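PDB 1XKN: putative peptidyl-arginine deiminase from Chlorobium tepidum, which probably acts as a hydrolase that deiminates guanidino groups, such as those of agmatine or peptidyl-arginine, as a member of the guanidine-modifying enzyme clan. Local coordinates for residues T90-C95 / W118-W123; Y130-D133 / E138-A141; E273-Y276 / R281-A284. All coordinates share one frame; numbering follows the deposited sequence.

Interaction 1: residues T90-C95 / W118-W123; sequences TNDAWC and WEYNAW. With NA (sodium ion), chain B.
Trp-94 and Trp-123 lie against each other obliquely, with planes 33° apart and ring centroids 4.7 Å apart (five-membered ring of Trp-94, six-membered ring of Trp-123). The contact is made over one face of the Trp-94 indole, where CH2 of Trp-123 comes within 3.6 Å of NE1. Tyr-120 OH, near the plane of the same indole, sits at its edge. That hydroxyl donates to Asp-92 OD2 at 2.8 Å, meeting the syn side of the carboxylate 27° out of its plane. Asp-92 holds CG between its backbone N and carbonyl carbon (chi1 60°), which folds OD1 back to accept from Trp-94 N at 3.1 Å. This Asx turn fixes the carboxylate while its other oxygen receives the phenol. All four touching residues are buried. Trp-123 has its polar partner in Asp-97, to which NE1 is hydrogen-bonded. At the start of 118-123, Trp-118 O binds the sodium ion at 2.5 Å, with Asn-117, Asn-134 and two waters also coordinating. The arrangement thus joins a metal-binding strand end to an Asx-turn loop whose Trp-94 takes the N-cap position of helix 95-98.

Interaction 2: residues Y130-D133 / E138-A141; sequences YDDD and ERVA
Asp-132 and Arg-139 stand seven residues apart on one helix, 131-144, their CA atoms separated by 9.5 Å, which corresponds to nearly two full turns. The motif is an i to i+7 intrahelical salt bridge, linking the first turn, just after the N-cap residue Tyr-130, to a point further along the helix. Both side chains start with CG beside the backbone N and anti to the carbonyl carbon. From there the arginine runs extended from CG to NE, long enough to reach back toward the N-terminal end, and a bend at its last torsion (chi4 -74°) turns the guanidinium. Only one nitrogen touches the carboxylate: Arg-139 NH2 lies 3.3 Å from Asp-132 OD1. The hydrogen bond in this salt bridge is weak despite an acceptable angle of 152° at the hydrogen. Asp-132 OD1 comes to the guanidinium edge near its plane, yet the carboxylate and guanidinium planes are 54° apart, so the pair is not a flat two-pronged one. The helix N-terminus would probably favour a negative charge on Asp-132. Around the bridge, Asp-132 and Arg-139 both pack on Pro-89, and Arg-139 also touches Ile-88. Val-140 and Ala-141 rest on Ile-115 of strand 110-119, which places the body of the helix against that sheet. A water supplies a second connection between the two residues, accepting from Arg-139 NE at 2.7 Å and donating to the backbone O of Asp-132, also at 2.7 Å.

Interaction 3: residues E273-Y276 / R281-A284; sequences EPVY and RLPA
A small antiparallel beta hairpin, formed by strands 276-277 and 280-281, brings Tyr-276 opposite Arg-281 as a non-hydrogen-bonded pair with CA atoms 4.7 Å apart. At the next pair along, Leu-282 N donates to Val-275 O at 2.9 Å, with an N-H...O angle of 165°. The reciprocal bond is absent: a water stands in for it, accepting from Val-275 N at 2.8 Å and donating to Leu-282 O. The same water also accepts from Arg-281 NE, so one solvent molecule ties two backbone segments and a side chain together.

The Arg-281 side chain leaves with CG anti to its own N and then bends at chi2 (66°), which lays its methylene part across the phenol. CD sits over a face of the Tyr-276 ring, 3.9 Å from the centroid and 28° off the normal, a CH-pi contact. Beyond it, the guanidinium is covered on one face by the Pro-274 ring, whose CG lies 3.8 Å from Arg-281 NH2. Two waters meet the guanidinium at its edge, in its plane; the second accepts from NH1. The apolar part of the contact is made by Val-275, whose two methyls divide their work: CG1 approaches Leu-282 CD1 at 3.9 Å, while CG2 meets Ala-284 CB at 3.7 Å.

Along the chain, the hairpin follows strand 265-269 and precedes strand 290-291. Arg-281 forms salt bridges to Asp-240 and Glu-241, just ahead of helix 243-253. Leu-282 packs on Trp-332, and Glu-273 touches Cys-303 and Pro-304, immediately before helix 305-316.

The three contacts follow one another along the chain, each closing before the next opens. Interactions 1 and 2 are neighbours, with centres 9 Å apart, and they touch directly: Asp-133 OD1 accepts from Asn-91 N at 2.6 Å and from Asp-92 N at 3.0 Å. The loop 90-95 is thereby anchored on the first turn of helix 131-144. That helix also supplies Asn-134 to the sodium site, while strand 110-119 supplies Asn-117 and Trp-118, so metal, strand end, loop and helix form one continuous region. Interaction 3 is separate, its centre 23 Å from interaction 1 and 31 Å from interaction 2, and touches neither; its hairpin belongs to a later part of the same deiminase chain.

Interaction 1: residues T90-C95 / W118-W123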
loop_
_atom_site.group_PDB
_atom_site.type_symbol
_atom_site.label_atom_id
_atom_site.label_comp_id
_atom_site.label_asym_id
_atom_site.label_seq_id
_atom_site.Cartn_x
_atom_site.Cartn_y
_atom_site.Cartn_z
ATOM N N THR A 90 -8.310 10.059 12.258
ATOM C CA THR A 90 -8.495 9.361 10.997
ATOM C C THR A 90 -9.961 8.963 10.899
ATOM O O THR A 90 -10.651 8.845 11.915
ATOM C CB THR A 90 -7.642 8.070 10.915
ATOM O OG1 THR A 90 -8.137 7.101 11.850
ATOM C CG2 THR A 90 -6.184 8.372 11.233
ATOM N N ASN A 91 -10.437 8.777 9.675
ATOM C CA ASN A 91 -11.815 8.358 9.457
ATOM C C ASN A 91 -11.820 6.860 9.201
ATOM O O ASN A 91 -12.707 6.148 9.676
ATOM C CB ASN A 91 -12.429 9.096 8.266
ATOM C CG ASN A 91 -12.497 10.595 8.482
ATOM O OD1 ASN A 91 -11.746 11.354 7.876
ATOM N ND2 ASN A 91 -13.399 11.028 9.363
ATOM N N ASP A 92 -10.831 6.392 8.440
ATOM C CA ASP A 92 -10.691 4.968 8.132
ATOM C C ASP A 92 -9.261 4.507 8.405
ATOM O O ASP A 92 -8.404 5.315 8.760
ATOM C CB ASP A 92 -11.079 4.658 6.674
ATOM C CG ASP A 92 -10.224 5.394 5.652
ATOM O OD1 ASP A 92 -8.982 5.431 5.799
ATOM O OD2 ASP A 92 -10.800 5.915 4.673
ATOM N N ALA A 93 -9.000 3.213 8.232
ATOM C CA ALA A 93 -7.672 2.660 8.499
ATOM C C ALA A 93 -6.807 2.430 7.256
ATOM O O ALA A 93 -5.745 1.827 7.350
ATOM C CB ALA A 93 -7.812 1.351 9.267
ATOM N N TRP A 94 -7.249 2.924 6.105
ATOM C CA TRP A 94 -6.520 2.719 4.856
ATOM C C TRP A 94 -5.345 3.680 4.680
ATOM O O TRP A 94 -5.324 4.523 3.773
ATOM C CB TRP A 94 -7.499 2.827 3.691
ATOM C CG TRP A 94 -8.763 2.049 3.953
ATOM C CD1 TRP A 94 -10.040 2.535 3.941
ATOM C CD2 TRP A 94 -8.869 0.659 4.306
ATOM N NE1 TRP A 94 -10.931 1.539 4.265
ATOM C CE2 TRP A 94 -10.240 0.379 4.492
ATOM C CE3 TRP A 94 -7.937 -0.374 4.481
ATOM C CZ2 TRP A 94 -10.706 -0.892 4.847
ATOM C CZ3 TRP A 94 -8.401 -1.644 4.834
ATOM C CH2 TRP A 94 -9.777 -1.889 5.013
ATOM N N CYS A 95 -4.355 3.515 5.551
ATOM C CA CYS A 95 -3.160 4.352 5.557
ATOM C C CYS A 95 -2.412 4.336 4.223
ATOM O O CYS A 95 -1.716 5.292 3.885
ATOM C CB CYS A 95 -2.228 3.904 6.691
ATOM S SG CYS A 95 -1.025 5.160 7.191
ATOM N N TRP A 118 -1.341 14.155 -1.686
ATOM C CA TRP A 118 -2.316 14.055 -2.774
ATOM C C TRP A 118 -3.676 14.172 -2.112
ATOM O O TRP A 118 -3.768 14.100 -0.898
ATOM C CB TRP A 118 -2.239 12.696 -3.480
ATOM C CG TRP A 118 -0.917 12.415 -4.108
ATOM C CD1 TRP A 118 0.177 11.871 -3.502
ATOM C CD2 TRP A 118 -0.521 12.728 -5.448
ATOM N NE1 TRP A 118 1.232 11.831 -4.377
ATOM C CE2 TRP A 118 0.834 12.354 -5.578
ATOM C CE3 TRP A 118 -1.178 13.294 -6.549
ATOM C CZ2 TRP A 118 1.550 12.528 -6.771
ATOM C CZ3 TRP A 118 -0.465 13.468 -7.735
ATOM C CH2 TRP A 118 0.885 13.087 -7.832
ATOM N N GLU A 119 -4.728 14.352 -2.895
ATOM C CA GLU A 119 -6.057 14.439 -2.314
ATOM C C GLU A 119 -6.640 13.046 -2.146
ATOM O O GLU A 119 -6.274 12.116 -2.863
ATOM C CB GLU A 119 -6.976 15.285 -3.197
ATOM C CG GLU A 119 -6.624 16.754 -3.190
ATOM C CD GLU A 119 -6.703 17.351 -1.802
ATOM O OE1 GLU A 119 -7.822 17.436 -1.251
ATOM O OE2 GLU A 119 -5.645 17.734 -1.256
ATOM N N TYR A 120 -7.545 12.912 -1.185
ATOM C CA TYR A 120 -8.205 11.646 -0.910
ATOM C C TYR A 120 -9.703 11.909 -0.904
ATOM O O TYR A 120 -10.154 12.923 -0.359
ATOM C CB TYR A 120 -7.777 11.110 0.461
ATOM C CG TYR A 120 -8.401 9.784 0.849
ATOM C CD1 TYR A 120 -8.061 8.609 0.181
ATOM C CD2 TYR A 120 -9.315 9.699 1.903
ATOM C CE1 TYR A 120 -8.610 7.382 0.550
ATOM C CE2 TYR A 120 -9.872 8.472 2.280
ATOM C CZ TYR A 120 -9.511 7.318 1.598
ATOM O OH TYR A 120 -10.045 6.101 1.965
ATOM N N ASN A 121 -10.479 11.018 -1.517
ATOM C CA ASN A 121 -11.931 11.188 -1.522
ATOM C C ASN A 121 -12.702 9.888 -1.293
ATOM O O ASN A 121 -13.773 9.685 -1.858
ATOM C CB ASN A 121 -12.406 11.881 -2.814
ATOM C CG ASN A 121 -12.287 11.009 -4.063
ATOM O OD1 ASN A 121 -12.706 11.421 -5.150
ATOM N ND2 ASN A 121 -11.734 9.818 -3.920
ATOM N N ALA A 122 -12.154 9.023 -0.442
ATOM C CA ALA A 122 -12.781 7.744 -0.099
ATOM C C ALA A 122 -13.137 6.900 -1.318
ATOM O O ALA A 122 -14.293 6.522 -1.513
ATOM C CB ALA A 122 -14.029 7.992 0.752
ATOM N N TRP A 123 -12.124 6.606 -2.127
ATOM C CA TRP A 123 -12.278 5.800 -3.332
ATOM C C TRP A 123 -13.420 6.259 -4.242
ATOM O O TRP A 123 -14.256 5.453 -4.654
ATOM C CB TRP A 123 -12.480 4.318 -2.965
ATOM C CG TRP A 123 -11.434 3.741 -2.032
ATOM C CD1 TRP A 123 -10.132 4.141 -1.904
ATOM C CD2 TRP A 123 -11.601 2.633 -1.132
ATOM N NE1 TRP A 123 -9.481 3.350 -0.980
ATOM C CE2 TRP A 123 -10.359 2.419 -0.492
ATOM C CE3 TRP A 123 -12.682 1.800 -0.806
ATOM C CZ2 TRP A 123 -10.168 1.404 0.456
ATOM C CZ3 TRP A 123 -12.490 0.790 0.138
ATOM C CH2 TRP A 123 -11.241 0.603 0.756
HETATM NA NA NA B . -4.479 14.543 1.454
HETATM O O HOH W 1 -5.036 17.193 1.409
HETATM O O HOH W 2 -4.110 11.952 1.620
#

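Interaction 2: residues Y130-D133 / E138-A141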
loop_
_atom_site.group_PDB
_atom_site.type_symbol
_atom_site.label_atom_id
_atom_site.label_comp_id
_atom_site.label_asym_id
_atom_site.label_seq_id
_atom_site.Cartn_x
_atom_site.Cartn_y
_atom_site.Cartn_z
ATOM N N TYR A 130 -14.371 12.064 5.105
ATOM C CA TYR A 130 -12.988 11.672 4.883
ATOM C C TYR A 130 -12.025 12.841 5.044
ATOM O O TYR A 130 -10.888 12.781 4.586
ATOM C CB TYR A 130 -12.842 11.041 3.493
ATOM C CG TYR A 130 -13.371 11.885 2.356
ATOM C CD1 TYR A 130 -12.683 13.013 1.912
ATOM C CD2 TYR A 130 -14.563 11.545 1.717
ATOM C CE1 TYR A 130 -13.170 13.783 0.854
ATOM C CE2 TYR A 130 -15.059 12.304 0.664
ATOM C CZ TYR A 130 -14.358 13.420 0.237
ATOM O OH TYR A 130 -14.849 14.164 -0.813
ATOM N N ASP A 131 -12.471 13.903 5.712
ATOM C CA ASP A 131 -11.604 15.058 5.899
ATOM C C ASP A 131 -10.396 14.776 6.787
ATOM O O ASP A 131 -9.321 15.320 6.550
ATOM C CB ASP A 131 -12.382 16.270 6.440
ATOM C CG ASP A 131 -13.068 15.998 7.762
ATOM O OD1 ASP A 131 -12.927 16.833 8.689
ATOM O OD2 ASP A 131 -13.759 14.964 7.879
ATOM N N ASP A 132 -10.550 13.936 7.806
ATOM C CA ASP A 132 -9.404 13.641 8.654
ATOM C C ASP A 132 -8.412 12.762 7.905
ATOM O O ASP A 132 -7.204 12.970 8.007
ATOM C CB ASP A 132 -9.832 12.988 9.970
ATOM C CG ASP A 132 -10.361 14.001 10.969
ATOM O OD1 ASP A 132 -9.774 15.101 11.058
ATOM O OD2 ASP A 132 -11.344 13.699 11.678
ATOM N N ASP A 133 -8.906 11.786 7.145
ATOM C CA ASP A 133 -8.009 10.927 6.367
ATOM C C ASP A 133 -7.198 11.800 5.418
ATOM O O ASP A 133 -5.990 11.624 5.269
ATOM C CB ASP A 133 -8.781 9.916 5.514
ATOM C CG ASP A 133 -9.486 8.871 6.333
ATOM O OD1 ASP A 133 -9.020 8.567 7.452
ATOM O OD2 ASP A 133 -10.501 8.334 5.842
ATOM N N GLU A 138 -0.605 15.853 6.342
ATOM C CA GLU A 138 -0.217 17.124 6.950
ATOM C C GLU A 138 0.098 16.986 8.435
ATOM O O GLU A 138 1.038 17.603 8.934
ATOM C CB GLU A 138 -1.316 18.174 6.753
ATOM C CG GLU A 138 -0.837 19.579 7.098
ATOM C CD GLU A 138 -1.812 20.666 6.706
ATOM O OE1 GLU A 138 -1.382 21.839 6.644
ATOM O OE2 GLU A 138 -3.005 20.363 6.473
ATOM N N ARG A 139 -0.686 16.183 9.144
ATOM C CA ARG A 139 -0.448 15.992 10.565
ATOM C C ARG A 139 0.821 15.163 10.773
ATOM O O ARG A 139 1.545 15.360 11.749
ATOM C CB ARG A 139 -1.655 15.323 11.227
ATOM C CG ARG A 139 -2.966 16.120 11.109
ATOM C CD ARG A 139 -4.011 15.547 12.067
ATOM N NE ARG A 139 -5.401 15.860 11.719
ATOM C CZ ARG A 139 -5.982 17.046 11.874
ATOM N NH1 ARG A 139 -5.300 18.070 12.371
ATOM N NH2 ARG A 139 -7.263 17.199 11.561
ATOM N N VAL A 140 1.106 14.246 9.851
ATOM C CA VAL A 140 2.316 13.438 9.955
ATOM C C VAL A 140 3.509 14.368 9.721
ATOM O O VAL A 140 4.477 14.348 10.479
ATOM C CB VAL A 140 2.336 12.295 8.910
ATOM C CG1 VAL A 140 3.696 11.602 8.912
ATOM C CG2 VAL A 140 1.242 11.286 9.230
ATOM N N ALA A 141 3.427 15.193 8.679
ATOM C CA ALA A 141 4.504 16.129 8.365
ATOM C C ALA A 141 4.763 17.038 9.558
ATOM O O ALA A 141 5.911 17.354 9.874
ATOM C CB ALA A 141 4.141 16.963 7.140
HETATM O O HOH W 3 -5.793 13.728 10.189
#

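Interaction 3: residues E273-Y276 / R281-A284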
loop_
_atom_site.group_PDB
_atom_site.type_symbol
_atom_site.label_atom_id
_atom_site.label_comp_id
_atom_site.label_asym_id
_atom_site.label_seq_id
_atom_site.Cartn_x
_atom_site.Cartn_y
_atom_site.Cartn_z
ATOM N N GLU A 273 -8.294 -18.707 -2.860
ATOM C CA GLU A 273 -9.528 -19.373 -3.252
ATOM C C GLU A 273 -10.594 -18.347 -2.900
ATOM O O GLU A 273 -10.418 -17.569 -1.969
ATOM C CB GLU A 273 -9.738 -20.658 -2.453
ATOM C CG GLU A 273 -8.939 -21.828 -2.991
ATOM C CD GLU A 273 -9.040 -23.062 -2.115
ATOM O OE1 GLU A 273 -9.891 -23.089 -1.200
ATOM O OE2 GLU A 273 -8.272 -24.012 -2.362
ATOM N N PRO A 274 -11.707 -18.324 -3.641
ATOM C CA PRO A 274 -12.798 -17.374 -3.400
ATOM C C PRO A 274 -13.165 -17.153 -1.932
ATOM O O PRO A 274 -13.354 -18.107 -1.176
ATOM C CB PRO A 274 -13.948 -17.970 -4.204
ATOM C CG PRO A 274 -13.234 -18.565 -5.385
ATOM C CD PRO A 274 -12.056 -19.255 -4.731
ATOM N N VAL A 275 -13.257 -15.882 -1.544
ATOM C CA VAL A 275 -13.614 -15.495 -0.182
ATOM C C VAL A 275 -14.913 -14.693 -0.220
ATOM O O VAL A 275 -15.030 -13.706 -0.952
ATOM C CB VAL A 275 -12.504 -14.636 0.474
ATOM C CG1 VAL A 275 -12.912 -14.243 1.889
ATOM C CG2 VAL A 275 -11.201 -15.416 0.507
ATOM N N TYR A 276 -15.883 -15.132 0.576
ATOM C CA TYR A 276 -17.194 -14.497 0.647
ATOM C C TYR A 276 -17.615 -14.214 2.082
ATOM O O TYR A 276 -17.109 -14.822 3.022
ATOM C CB TYR A 276 -18.254 -15.421 0.038
ATOM C CG TYR A 276 -18.120 -15.679 -1.442
ATOM C CD1 TYR A 276 -18.718 -14.829 -2.368
ATOM C CD2 TYR A 276 -17.408 -16.780 -1.917
ATOM C CE1 TYR A 276 -18.615 -15.069 -3.734
ATOM C CE2 TYR A 276 -17.296 -17.029 -3.281
ATOM C CZ TYR A 276 -17.903 -16.169 -4.183
ATOM O OH TYR A 276 -17.800 -16.404 -5.533
ATOM N N ARG A 281 -18.727 -11.312 -2.701
ATOM C CA ARG A 281 -17.351 -11.660 -3.038
ATOM C C ARG A 281 -16.440 -10.571 -2.468
ATOM O O ARG A 281 -16.706 -9.379 -2.640
ATOM C CB ARG A 281 -17.199 -11.741 -4.565
ATOM C CG ARG A 281 -15.821 -12.178 -5.067
ATOM C CD ARG A 281 -15.518 -13.612 -4.664
ATOM N NE ARG A 281 -14.265 -14.122 -5.224
ATOM C CZ ARG A 281 -14.125 -14.595 -6.461
ATOM N NH1 ARG A 281 -15.159 -14.629 -7.289
ATOM N NH2 ARG A 281 -12.948 -15.054 -6.866
ATOM N N LEU A 282 -15.383 -10.987 -1.773
ATOM C CA LEU A 282 -14.429 -10.058 -1.178
ATOM C C LEU A 282 -13.157 -10.038 -2.031
ATOM O O LEU A 282 -12.776 -11.051 -2.612
ATOM C CB LEU A 282 -14.108 -10.480 0.258
ATOM C CG LEU A 282 -15.336 -10.699 1.154
ATOM C CD1 LEU A 282 -14.887 -10.949 2.594
ATOM C CD2 LEU A 282 -16.253 -9.485 1.090
ATOM N N PRO A 283 -12.484 -8.879 -2.110
ATOM C CA PRO A 283 -11.257 -8.710 -2.901
ATOM C C PRO A 283 -9.973 -9.279 -2.299
ATOM O O PRO A 283 -8.960 -8.587 -2.202
ATOM C CB PRO A 283 -11.189 -7.200 -3.092
ATOM C CG PRO A 283 -11.700 -6.693 -1.780
ATOM C CD PRO A 283 -12.879 -7.608 -1.476
ATOM N N ALA A 284 -10.018 -10.548 -1.908
ATOM C CA ALA A 284 -8.857 -11.212 -1.325
ATOM C C ALA A 284 -7.764 -11.391 -2.375
ATOM O O ALA A 284 -8.020 -11.900 -3.468
ATOM C CB ALA A 284 -9.267 -12.570 -0.766
HETATM O O HOH W 4 -12.414 -13.736 -3.180
HETATM O O HOH W 5 -17.740 -13.727 -7.580
#